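Local coordinates for protein hyaluronidase (Thermobaculum terrenum, PDB 5DIY) that probably cleaves O-linked N-acetylglucosamine from its substrates as a family 84 glycoside hydrolase, here in a form with its predicted proton donor replaced, at residues Phe117-Pro122 with Ile162-Phe167; Val190-Pro195 with Ala218-Asn223; Asn136-Gln141 with Leu174-Ile179; His48-Arg53 with Pro84-Val89. All coordinates share one frame; numbering follows the deposited sequence.

Contact 1. Residues Phe117-Pro122 with Ile162-Phe167; sequences FFDNVP and IMCPTF. Unlike the reference sequence in segment 117-122: N120 (reference Asp). With NAG (2-acetamido-2-deoxy-beta-D-glucopyranose), chain E.
F118 and T166 meet through a single carbonyl: the T166 hydroxyl OG1 donates to F118 O at 2.8 Å, coming in 27° off the carbonyl plane. CG2 of the same threonine, anti to its backbone N, meets V121 CG2 at 3.7 Å. An alanine at T166 would probably leave F118 O without this hydroxyl donor and Q141 NE2, which also bonds to OG1, without this acceptor, and open a gap beside V121. F118 N also bonds to C164 O at 2.9 Å, and F117 bridges C164 in parallel register, its ring atom CD1 lying 3.6 Å from C164 CB. These are neighbouring strands of the (beta/alpha)8 barrel, 113-117 and 160-164, and the loop after 113-117 carries D119, one of the sugar-binding residues, at the barrel mouth. D119 can be followed outward. Its CB touches C164 SG at 3.8 Å and lies equally near the acetamido methyl C8 of the bound N-acetylglucosamine. CG sits between the backbone N and the carbonyl carbon (chi1 57°), and OD1 remains on the C164 sulphur side. OD2 accepts the sugar N2-H at 3.0 Å in a nearly straight bond (166°) and also forms a salt bridge with K43, a grip consistent with orienting the acetamido group for substrate-assisted catalysis, as in family 84 enzymes. Next along the chain, the engineered N120 replaces an aspartate predicted to be the proton donor; its ND2 bonds to Y14 OH and comes within 3.6 Å of sugar C2, while OD1 bonds to Y168 OH. A water links N120 N to T166 O.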
# COMPACT_ATOMS: atom_id res chain seq x y z
N PHE C 117 -13.16 -15.94 -1.66
CA PHE C 117 -11.85 -15.77 -1.02
C PHE C 117 -11.77 -16.44 0.34
O PHE C 117 -12.74 -16.43 1.09
CB PHE C 117 -11.49 -14.28 -0.87
CG PHE C 117 -11.51 -13.50 -2.17
CD1 PHE C 117 -11.34 -14.11 -3.42
CD2 PHE C 117 -11.66 -12.12 -2.13
CE1 PHE C 117 -11.35 -13.36 -4.58
CE2 PHE C 117 -11.67 -11.37 -3.30
CZ PHE C 117 -11.52 -11.99 -4.52
N PHE C 118 -10.60 -17.04 0.62
CA PHE C 118 -10.33 -17.73 1.89
C PHE C 118 -9.04 -17.21 2.55
O PHE C 118 -8.40 -17.93 3.33
CB PHE C 118 -10.23 -19.24 1.64
CG PHE C 118 -11.47 -19.82 1.03
CD1 PHE C 118 -12.55 -20.18 1.83
CD2 PHE C 118 -11.58 -19.98 -0.34
CE1 PHE C 118 -13.72 -20.69 1.26
CE2 PHE C 118 -12.73 -20.50 -0.91
CZ PHE C 118 -13.80 -20.86 -0.11
N ASP C 119 -8.66 -15.97 2.24
CA ASP C 119 -7.54 -15.32 2.92
C ASP C 119 -7.90 -14.93 4.35
O ASP C 119 -9.05 -14.59 4.63
CB ASP C 119 -7.08 -14.08 2.15
CG ASP C 119 -8.19 -13.05 1.95
OD1 ASP C 119 -9.23 -13.42 1.36
OD2 ASP C 119 -8.01 -11.89 2.37
N ASN C 120 -6.91 -14.98 5.24
CA ASN C 120 -7.07 -14.56 6.64
C ASN C 120 -8.22 -15.28 7.35
O ASN C 120 -9.17 -14.66 7.84
CB ASN C 120 -7.22 -13.04 6.73
CG ASN C 120 -6.07 -12.30 6.07
OD1 ASN C 120 -5.01 -12.87 5.80
ND2 ASN C 120 -6.28 -11.02 5.79
N VAL C 121 -8.12 -16.61 7.34
CA VAL C 121 -8.99 -17.51 8.09
C VAL C 121 -8.07 -18.50 8.81
O VAL C 121 -6.88 -18.55 8.49
CB VAL C 121 -10.01 -18.24 7.18
CG1 VAL C 121 -10.85 -17.23 6.40
CG2 VAL C 121 -9.32 -19.22 6.23
N PRO C 122 -8.61 -19.28 9.78
CA PRO C 122 -7.78 -20.30 10.43
C PRO C 122 -7.22 -21.34 9.45
O PRO C 122 -7.91 -21.72 8.50
CB PRO C 122 -8.74 -20.95 11.43
CG PRO C 122 -9.73 -19.89 11.73
CD PRO C 122 -9.93 -19.16 10.43
N ILE C 162 -12.86 -16.95 -9.43
CA ILE C 162 -11.50 -16.67 -8.99
C ILE C 162 -11.51 -16.88 -7.47
O ILE C 162 -12.41 -16.41 -6.78
CB ILE C 162 -10.99 -15.27 -9.42
CG1 ILE C 162 -9.53 -15.07 -8.99
CG2 ILE C 162 -11.86 -14.14 -8.88
CD1 ILE C 162 -8.81 -13.98 -9.75
N MET C 163 -10.55 -17.65 -6.97
CA MET C 163 -10.49 -17.93 -5.55
C MET C 163 -9.19 -17.38 -4.98
O MET C 163 -8.19 -17.29 -5.70
CB MET C 163 -10.64 -19.43 -5.26
CG MET C 163 -9.45 -20.33 -5.59
SD MET C 163 -8.19 -20.45 -4.30
CE MET C 163 -9.06 -21.37 -3.03
N CYS C 164 -9.22 -17.01 -3.70
CA CYS C 164 -8.02 -16.64 -2.97
C CYS C 164 -7.74 -17.76 -1.97
O CYS C 164 -8.59 -18.06 -1.14
CB CYS C 164 -8.16 -15.31 -2.24
SG CYS C 164 -6.59 -14.73 -1.53
N PRO C 165 -6.55 -18.39 -2.06
CA PRO C 165 -6.22 -19.43 -1.10
C PRO C 165 -5.94 -18.89 0.29
O PRO C 165 -5.68 -17.70 0.46
CB PRO C 165 -4.97 -20.08 -1.69
CG PRO C 165 -4.39 -19.09 -2.64
CD PRO C 165 -5.46 -18.13 -3.02
N THR C 166 -6.02 -19.77 1.28
CA THR C 166 -5.70 -19.43 2.68
C THR C 166 -4.20 -19.22 2.86
O THR C 166 -3.78 -18.41 3.68
CB THR C 166 -6.25 -20.52 3.62
OG1 THR C 166 -7.66 -20.64 3.41
CG2 THR C 166 -5.98 -20.19 5.07
N PHE C 167 -3.40 -19.93 2.07
CA PHE C 167 -1.96 -19.67 1.94
C PHE C 167 -1.74 -19.02 0.59
O PHE C 167 -1.76 -19.70 -0.44
CB PHE C 167 -1.17 -20.97 2.10
CG PHE C 167 -1.27 -21.57 3.48
CD1 PHE C 167 -2.33 -22.42 3.81
CD2 PHE C 167 -0.33 -21.26 4.46
CE1 PHE C 167 -2.43 -22.96 5.09
CE2 PHE C 167 -0.43 -21.80 5.74
CZ PHE C 167 -1.49 -22.65 6.06
C1 NAG E . -4.02 -9.16 3.50
C2 NAG E . -5.42 -9.16 2.84
C3 NAG E . -5.81 -7.83 2.20
C4 NAG E . -5.07 -6.68 2.86
C5 NAG E . -3.58 -6.88 2.62
C6 NAG E . -2.72 -5.77 3.25
C7 NAG E . -4.81 -10.46 0.82
C8 NAG E . -5.16 -11.66 -0.01
N2 NAG E . -5.56 -10.27 1.90
O3 NAG E . -7.23 -7.65 2.33
O4 NAG E . -5.46 -5.44 2.27
O5 NAG E . -3.11 -8.17 3.02
O6 NAG E . -3.00 -5.61 4.65
O7 NAG E . -3.89 -9.71 0.51
O HOH W 1 -4.46 -16.52 5.61

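Contact 2. Residues Val190-Pro195 with Ala218-Asn223. With NAG (2-acetamido-2-deoxy-beta-D-glucopyranose), chain E.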
# COMPACT_ATOMS: atom_id res chain seq x y z
N VAL C 190 -6.74 -18.64 -9.50
CA VAL C 190 -6.19 -18.69 -8.14
C VAL C 190 -5.29 -17.49 -7.88
O VAL C 190 -4.31 -17.26 -8.60
CB VAL C 190 -5.42 -19.99 -7.87
CG1 VAL C 190 -4.80 -19.99 -6.48
CG2 VAL C 190 -6.35 -21.19 -8.04
N PHE C 191 -5.61 -16.73 -6.83
CA PHE C 191 -4.85 -15.54 -6.45
C PHE C 191 -3.55 -15.89 -5.73
O PHE C 191 -3.41 -16.97 -5.15
CB PHE C 191 -5.68 -14.61 -5.55
CG PHE C 191 -6.45 -13.54 -6.28
CD1 PHE C 191 -5.82 -12.70 -7.19
CD2 PHE C 191 -7.80 -13.33 -6.01
CE1 PHE C 191 -6.52 -11.71 -7.84
CE2 PHE C 191 -8.51 -12.33 -6.65
CZ PHE C 191 -7.86 -11.52 -7.58
N TRP C 192 -2.63 -14.94 -5.76
CA TRP C 192 -1.34 -15.07 -5.10
C TRP C 192 -0.73 -13.67 -4.98
O TRP C 192 -0.81 -12.88 -5.93
CB TRP C 192 -0.44 -15.98 -5.95
CG TRP C 192 0.87 -16.25 -5.37
CD1 TRP C 192 2.05 -15.66 -5.70
CD2 TRP C 192 1.17 -17.18 -4.33
NE1 TRP C 192 3.06 -16.16 -4.93
CE2 TRP C 192 2.55 -17.09 -4.08
CE3 TRP C 192 0.40 -18.07 -3.57
CZ2 TRP C 192 3.19 -17.88 -3.11
CZ3 TRP C 192 1.03 -18.85 -2.61
CH2 TRP C 192 2.41 -18.75 -2.40
N THR C 193 -0.14 -13.35 -3.83
CA THR C 193 0.39 -11.99 -3.58
C THR C 193 1.91 -11.86 -3.73
O THR C 193 2.42 -10.75 -3.78
CB THR C 193 -0.07 -11.43 -2.20
OG1 THR C 193 0.65 -12.06 -1.13
CG2 THR C 193 -1.57 -11.63 -1.98
N GLY C 194 2.62 -12.99 -3.79
CA GLY C 194 4.05 -13.01 -4.10
C GLY C 194 4.83 -13.55 -2.92
O GLY C 194 4.26 -14.26 -2.10
N PRO C 195 6.14 -13.25 -2.83
CA PRO C 195 6.92 -13.74 -1.67
C PRO C 195 6.43 -13.25 -0.30
O PRO C 195 6.60 -13.96 0.68
CB PRO C 195 8.34 -13.23 -1.96
CG PRO C 195 8.39 -13.08 -3.44
CD PRO C 195 7.01 -12.63 -3.85
N ALA C 218 -1.06 -18.35 -12.23
CA ALA C 218 -1.73 -17.66 -11.13
C ALA C 218 -2.20 -16.28 -11.58
O ALA C 218 -1.73 -15.76 -12.59
CB ALA C 218 -0.79 -17.52 -9.95
N THR C 219 -3.15 -15.72 -10.84
CA THR C 219 -3.54 -14.32 -10.98
C THR C 219 -2.92 -13.60 -9.80
O THR C 219 -2.99 -14.09 -8.68
CB THR C 219 -5.07 -14.15 -10.95
OG1 THR C 219 -5.67 -15.05 -11.89
CG2 THR C 219 -5.48 -12.72 -11.30
N LEU C 220 -2.27 -12.47 -10.04
CA LEU C 220 -1.62 -11.73 -8.96
C LEU C 220 -2.60 -10.79 -8.27
O LEU C 220 -3.23 -9.95 -8.92
CB LEU C 220 -0.41 -10.95 -9.46
CG LEU C 220 0.90 -11.72 -9.60
CD1 LEU C 220 1.88 -10.88 -10.41
CD2 LEU C 220 1.50 -12.09 -8.24
N TRP C 221 -2.73 -10.97 -6.96
CA TRP C 221 -3.34 -9.99 -6.06
C TRP C 221 -2.14 -9.20 -5.57
O TRP C 221 -1.46 -9.63 -4.65
CB TRP C 221 -4.05 -10.71 -4.90
CG TRP C 221 -4.74 -9.85 -3.88
CD1 TRP C 221 -4.33 -8.64 -3.38
CD2 TRP C 221 -5.96 -10.16 -3.20
NE1 TRP C 221 -5.23 -8.18 -2.45
CE2 TRP C 221 -6.24 -9.09 -2.32
CE3 TRP C 221 -6.86 -11.23 -3.25
CZ2 TRP C 221 -7.37 -9.06 -1.50
CZ3 TRP C 221 -7.98 -11.21 -2.44
CH2 TRP C 221 -8.23 -10.13 -1.57
N ASP C 222 -1.88 -8.05 -6.17
CA ASP C 222 -0.68 -7.30 -5.84
C ASP C 222 -1.03 -6.22 -4.82
O ASP C 222 -1.79 -5.29 -5.12
CB ASP C 222 -0.05 -6.70 -7.10
CG ASP C 222 1.45 -6.50 -6.98
OD1 ASP C 222 2.00 -6.65 -5.86
OD2 ASP C 222 2.11 -6.22 -8.01
N ASN C 223 -0.49 -6.35 -3.61
CA ASN C 223 -0.81 -5.46 -2.50
C ASN C 223 0.05 -4.20 -2.52
O ASN C 223 0.88 -3.98 -1.64
CB ASN C 223 -0.66 -6.19 -1.16
CG ASN C 223 -1.80 -7.15 -0.87
OD1 ASN C 223 -1.58 -8.33 -0.65
ND2 ASN C 223 -3.01 -6.64 -0.83
C1 NAG E . -4.02 -9.16 3.50
C2 NAG E . -5.42 -9.16 2.84
C3 NAG E . -5.81 -7.83 2.20
C4 NAG E . -5.07 -6.68 2.86
C5 NAG E . -3.58 -6.88 2.62
C6 NAG E . -2.72 -5.77 3.25
C7 NAG E . -4.81 -10.46 0.82
C8 NAG E . -5.16 -11.66 -0.01
N2 NAG E . -5.56 -10.27 1.90
O3 NAG E . -7.23 -7.65 2.33
O4 NAG E . -5.46 -5.44 2.27
O5 NAG E . -3.11 -8.17 3.02
O6 NAG E . -3.00 -5.61 4.65
O7 NAG E . -3.89 -9.71 0.51
O HOH W 2 -5.29 -17.97 -12.17
O HOH W 3 1.94 -7.90 -3.43
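V190-W192 and A218-D222 run side by side in parallel, their short axes 4.5 Å apart at closest and 42° off in direction, with F191 bridging T219 and W192 bridging L220. T219 N gives V190 O a straight bond of 3.0 Å and W221 N bonds to W192 O at 2.9 Å, while W192 N to T219 O is weak. On the side of F191, the W221 indole turns its edge to the phenyl face in a T-shaped stack, centroids 5.1 Å apart and planes at 69°. The meeting atom is W221 CE3, above the phenyl and shifted toward its rim, 3.6 Å from F191 CD2. W221 CB also presses on F191 CD1, and T219 CG2 touches F191 CE1 at 3.8 Å. Strand 189-192, helix 204-214 and strand 218-222 make a beta-alpha-beta crossover of the TIM barrel. F191 and T219 point into the barrel; W192 and L220 point outward, the W192 indole going to helix 204-214 while L220 CD2 lies at its edge. W221 CG lies anti to the backbone N (chi1 -180°), and the indole beyond it reaches the sugar. The acetamido methyl C8 of N-acetylglucosamine rests over the centre of one indole face, 3.4 Å above its plane, so the ring forms a wall of the acetamido pocket. T193 CG2 lies against W221 O at 3.3 Å, its OG1 being held by N196 O. Beyond it, N223, a sugar-binding residue, lies beside the same acetamido group. A water accepts from both V190 N and T219 OG1.

Contact 3. Residues Asn136-Gln141 with Leu174-Ile179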
# COMPACT_ATOMS: atom_id res chain seq x y z
N ASN C 136 -8.04 -32.25 5.12
CA ASN C 136 -7.44 -30.93 5.33
C ASN C 136 -8.19 -29.79 4.61
O ASN C 136 -9.14 -30.03 3.86
CB ASN C 136 -5.95 -30.95 4.94
CG ASN C 136 -5.70 -31.61 3.59
OD1 ASN C 136 -5.08 -32.67 3.51
ND2 ASN C 136 -6.17 -30.98 2.54
N LEU C 137 -7.76 -28.55 4.89
CA LEU C 137 -8.38 -27.32 4.38
C LEU C 137 -8.48 -27.30 2.86
O LEU C 137 -9.52 -27.01 2.29
CB LEU C 137 -7.59 -26.08 4.83
CG LEU C 137 -8.29 -24.81 5.32
CD1 LEU C 137 -7.44 -23.59 4.98
CD2 LEU C 137 -9.70 -24.62 4.80
N ALA C 138 -7.36 -27.61 2.20
CA ALA C 138 -7.27 -27.62 0.74
C ALA C 138 -8.30 -28.53 0.07
O ALA C 138 -8.85 -28.18 -0.96
CB ALA C 138 -5.86 -28.01 0.29
N GLU C 139 -8.59 -29.67 0.70
CA GLU C 139 -9.56 -30.64 0.16
C GLU C 139 -10.98 -30.12 0.31
O GLU C 139 -11.79 -30.25 -0.60
CB GLU C 139 -9.43 -32.01 0.87
CG GLU C 139 -8.43 -32.96 0.21
CD GLU C 139 -8.26 -34.28 0.97
OE1 GLU C 139 -7.23 -34.95 0.75
OE2 GLU C 139 -9.15 -34.65 1.78
N ALA C 140 -11.27 -29.56 1.48
CA ALA C 140 -12.59 -29.00 1.76
C ALA C 140 -12.90 -27.87 0.78
O ALA C 140 -13.94 -27.89 0.13
CB ALA C 140 -12.66 -28.49 3.19
N GLN C 141 -11.97 -26.93 0.68
CA GLN C 141 -12.09 -25.78 -0.23
C GLN C 141 -12.23 -26.20 -1.70
O GLN C 141 -13.09 -25.67 -2.41
CB GLN C 141 -10.87 -24.86 -0.08
CG GLN C 141 -10.87 -24.10 1.23
CD GLN C 141 -9.61 -23.28 1.46
OE1 GLN C 141 -8.62 -23.41 0.73
NE2 GLN C 141 -9.65 -22.41 2.46
N LEU C 174 4.20 -25.29 -0.92
CA LEU C 174 3.48 -25.79 0.24
C LEU C 174 2.48 -26.87 -0.17
O LEU C 174 1.89 -26.79 -1.25
CB LEU C 174 2.75 -24.63 0.94
CG LEU C 174 2.22 -24.86 2.35
CD1 LEU C 174 3.36 -24.90 3.36
CD2 LEU C 174 1.23 -23.76 2.71
N GLU C 175 2.31 -27.88 0.68
CA GLU C 175 1.44 -29.03 0.39
C GLU C 175 0.01 -28.60 0.06
O GLU C 175 -0.58 -29.09 -0.92
CB GLU C 175 1.44 -30.00 1.57
CG GLU C 175 0.58 -31.25 1.39
CD GLU C 175 0.69 -32.22 2.55
OE1 GLU C 175 1.72 -32.91 2.65
OE2 GLU C 175 -0.26 -32.29 3.36
N TYR C 176 -0.54 -27.71 0.88
CA TYR C 176 -1.84 -27.09 0.63
C TYR C 176 -1.99 -26.60 -0.83
O TYR C 176 -2.99 -26.91 -1.49
CB TYR C 176 -2.04 -25.93 1.64
CG TYR C 176 -3.19 -25.00 1.32
CD1 TYR C 176 -3.02 -23.96 0.40
CD2 TYR C 176 -4.43 -25.14 1.94
CE1 TYR C 176 -4.07 -23.11 0.09
CE2 TYR C 176 -5.48 -24.28 1.64
CZ TYR C 176 -5.29 -23.27 0.71
OH TYR C 176 -6.31 -22.40 0.39
N LEU C 177 -1.00 -25.87 -1.33
CA LEU C 177 -1.01 -25.34 -2.70
C LEU C 177 -0.96 -26.44 -3.77
O LEU C 177 -1.62 -26.33 -4.81
CB LEU C 177 0.16 -24.38 -2.93
CG LEU C 177 0.11 -23.08 -2.13
CD1 LEU C 177 1.46 -22.36 -2.21
CD2 LEU C 177 -1.02 -22.19 -2.63
N ARG C 178 -0.18 -27.49 -3.51
CA ARG C 178 -0.09 -28.65 -4.41
C ARG C 178 -1.41 -29.43 -4.45
O ARG C 178 -1.84 -29.86 -5.53
CB ARG C 178 1.07 -29.57 -4.00
CG ARG C 178 2.43 -29.16 -4.58
CD ARG C 178 3.58 -29.35 -3.60
NE ARG C 178 3.46 -30.60 -2.83
CZ ARG C 178 4.03 -30.85 -1.64
NH1 ARG C 178 4.81 -29.95 -1.03
NH2 ARG C 178 3.81 -32.02 -1.06
N ILE C 179 -2.06 -29.59 -3.30
CA ILE C 179 -3.38 -30.22 -3.24
C ILE C 179 -4.41 -29.39 -4.00
O ILE C 179 -5.23 -29.93 -4.73
CB ILE C 179 -3.87 -30.42 -1.78
CG1 ILE C 179 -2.97 -31.42 -1.03
CG2 ILE C 179 -5.31 -30.93 -1.74
CD1 ILE C 179 -3.02 -31.27 0.48
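This is a helix-helix contact on the outside of the barrel, where the first turns of helices 137-153 and 175-183, the one before and the other after strand 160-164, lie against each other. A138 and Y176 mark the close approach, their CA atoms 5.5 Å apart; the short axes come to 9.0 Å and run the same way at 27°. Having only a methyl group there lets the second helix in: A138 CB touches I179 CG2 at 3.6 Å and is just as close to Y176 CD2. I179 covers the flank on the side of N136 and E139, CG2 reaching the E139 CG methylene at 4.2 Å, while CD1 meets the side chain of N136, the N-cap residue, tip to tip. On the inner side L137 CD1 lies 3.9 Å from Y176 CE2. CG of Y176 is anti to the backbone N (chi1 167°), and the ring beyond it reaches Q141, whose chain is extended beyond CG. Y176 OH donates to Q141 OE1 over a short 2.5 Å, in the amide plane and on a lone pair, with the amide standing nearly upright to the phenol ring (83°). F167 packs against the same tyrosine ring. The phenol oxygen has a second partner in the loop after strand 160-164, accepting from T166 N. With OE1 used as acceptor and NE2 as donor to that loop, the amide of Q141 is probably fixed against turning over, and the two helix starts grip the backbone and hydroxyl of one loop residue together.

Contact 4. Residues His48-Arg53 with Pro84-Val89; sequences HRELWR and PGLSLV
The W52 indole has P84 on one face and its own neighbour R53 on the other. P84 CB sits 3.5 Å from the centroid of the five-membered ring, 15° off the normal, a CH-pi contact; R53 CG lies over the centre of the opposite face, and the R53 guanidinium folds back so that W52 CZ2 is 3.5 Å above its plane, near its rim. At the indole edge W52 NE1 donates to S87 OG at 3.2 Å, with R49 O and a water also in plane, and L88 CD1 touches W52 CZ2 at 4.0 Å. The R49 guanidinium carries L86 CD1 over the centre of one face, 3.9 Å above its plane. Both segments are loops that follow neighbouring barrel strands, 37-40 and 77-82, at the mouth of the TIM barrel, and R49 goes on to touch K43 and N120 there. S87 OG gathers the polar contacts: R53 NH1 donates to it at 2.9 Å, and the in-plane water ties it to E50 O. R53 NH2 makes a weak bond of 2.8 Å to S87 O, its stronger partner being E95 through a salt bridge. An alanine in place of W52 would probably strip P84 CB and L88 CD1 of their aromatic cover, cost S87 OG a donor and leave the R53 guanidinium freer to turn. A second water links L86 N and R49 O.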
# COMPACT_ATOMS: atom_id res chain seq x y z
N HIS C 48 -19.90 -8.68 2.79
CA HIS C 48 -18.84 -9.37 2.05
C HIS C 48 -18.22 -10.53 2.84
O HIS C 48 -17.79 -11.54 2.25
CB HIS C 48 -17.76 -8.37 1.60
CG HIS C 48 -16.54 -9.02 1.02
ND1 HIS C 48 -16.53 -9.58 -0.24
CD2 HIS C 48 -15.31 -9.22 1.54
CE1 HIS C 48 -15.33 -10.09 -0.47
NE2 HIS C 48 -14.57 -9.88 0.59
N ARG C 49 -18.17 -10.41 4.17
CA ARG C 49 -17.33 -11.29 4.99
C ARG C 49 -18.04 -11.90 6.21
O ARG C 49 -18.47 -13.05 6.13
CB ARG C 49 -16.05 -10.55 5.37
CG ARG C 49 -14.93 -11.45 5.90
CD ARG C 49 -13.57 -10.86 5.56
NE ARG C 49 -12.47 -11.67 6.08
CZ ARG C 49 -11.85 -11.50 7.25
NH1 ARG C 49 -12.22 -10.54 8.11
NH2 ARG C 49 -10.86 -12.31 7.58
N GLU C 50 -18.19 -11.16 7.31
CA GLU C 50 -18.69 -11.75 8.56
C GLU C 50 -20.14 -12.19 8.42
O GLU C 50 -20.49 -13.31 8.80
CB GLU C 50 -18.55 -10.80 9.75
CG GLU C 50 -17.11 -10.57 10.21
CD GLU C 50 -16.43 -9.40 9.52
OE1 GLU C 50 -16.85 -9.00 8.41
OE2 GLU C 50 -15.45 -8.87 10.09
N LEU C 51 -20.96 -11.30 7.86
CA LEU C 51 -22.36 -11.59 7.56
C LEU C 51 -22.55 -11.99 6.09
O LEU C 51 -23.47 -11.52 5.42
CB LEU C 51 -23.22 -10.36 7.91
CG LEU C 51 -23.12 -9.82 9.35
CD1 LEU C 51 -24.20 -8.77 9.60
CD2 LEU C 51 -23.22 -10.93 10.38
N TRP C 52 -21.69 -12.88 5.60
CA TRP C 52 -21.76 -13.35 4.21
C TRP C 52 -23.05 -14.08 3.84
O TRP C 52 -23.44 -14.09 2.68
CB TRP C 52 -20.55 -14.24 3.87
CG TRP C 52 -20.54 -15.60 4.51
CD1 TRP C 52 -19.95 -15.96 5.68
CD2 TRP C 52 -21.12 -16.79 3.97
NE1 TRP C 52 -20.12 -17.30 5.91
CE2 TRP C 52 -20.85 -17.84 4.88
CE3 TRP C 52 -21.86 -17.08 2.81
CZ2 TRP C 52 -21.28 -19.15 4.66
CZ3 TRP C 52 -22.29 -18.38 2.60
CH2 TRP C 52 -22.00 -19.40 3.52
N ARG C 53 -23.70 -14.70 4.82
CA ARG C 53 -24.98 -15.37 4.61
C ARG C 53 -26.14 -14.39 4.37
O ARG C 53 -27.10 -14.74 3.70
CB ARG C 53 -25.32 -16.29 5.78
CG ARG C 53 -24.35 -17.45 5.92
CD ARG C 53 -24.75 -18.35 7.07
NE ARG C 53 -23.73 -19.36 7.35
CZ ARG C 53 -22.62 -19.16 8.07
NH1 ARG C 53 -22.34 -17.97 8.61
NH2 ARG C 53 -21.77 -20.16 8.25
N PRO C 84 -16.46 -16.31 2.78
CA PRO C 84 -17.24 -17.09 3.75
C PRO C 84 -16.43 -17.92 4.75
O PRO C 84 -17.02 -18.57 5.61
CB PRO C 84 -18.03 -18.03 2.83
CG PRO C 84 -17.06 -18.34 1.75
CD PRO C 84 -16.25 -17.08 1.54
N GLY C 85 -15.10 -17.87 4.66
CA GLY C 85 -14.23 -18.82 5.34
C GLY C 85 -14.09 -18.72 6.85
O GLY C 85 -13.52 -19.62 7.46
N LEU C 86 -14.60 -17.65 7.46
CA LEU C 86 -14.57 -17.53 8.92
C LEU C 86 -15.57 -18.47 9.59
O LEU C 86 -15.32 -18.94 10.70
CB LEU C 86 -14.84 -16.10 9.39
CG LEU C 86 -13.88 -15.01 8.92
CD1 LEU C 86 -14.43 -13.63 9.29
CD2 LEU C 86 -12.50 -15.22 9.53
N SER C 87 -16.70 -18.73 8.93
CA SER C 87 -17.77 -19.58 9.49
C SER C 87 -18.36 -20.64 8.54
O SER C 87 -19.28 -21.35 8.94
CB SER C 87 -18.89 -18.68 10.01
OG SER C 87 -19.43 -17.89 8.96
N LEU C 88 -17.84 -20.80 7.33
CA LEU C 88 -18.41 -21.75 6.37
C LEU C 88 -18.24 -23.19 6.84
O LEU C 88 -17.15 -23.59 7.25
CB LEU C 88 -17.76 -21.60 4.98
CG LEU C 88 -18.08 -22.63 3.88
CD1 LEU C 88 -19.57 -22.64 3.58
CD2 LEU C 88 -17.29 -22.33 2.62
N VAL C 89 -19.32 -23.96 6.76
CA VAL C 89 -19.27 -25.41 6.86
C VAL C 89 -19.13 -25.93 5.43
O VAL C 89 -20.11 -25.98 4.68
CB VAL C 89 -20.52 -26.00 7.56
CG1 VAL C 89 -20.30 -27.48 7.89
CG2 VAL C 89 -20.84 -25.22 8.83
O HOH W 4 -16.35 -15.46 6.61
O HOH W 5 -18.34 -15.32 8.73

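Overall arrangement
All four contacts belong to the (beta/alpha)8 barrel. Along the chain contact 4 closes before contact 1 opens, contact 3 alternates its segments with contact 1, and contact 2 comes last. Contact 1 is central: its centre lies 11 Å from those of contacts 2 and 3 and 12 Å from that of contact 4, and it touches each of them. Strands 160-164 and 189-192 are neighbours in the sheet, so contacts 1 and 2 line the same sugar site from adjoining positions. Contact 3 backs the loop of contact 1 from the outer helices, whereas contact 4, centred 22 Å from contact 2 without touching it, builds the mouth beyond strands 37-40 and 77-82.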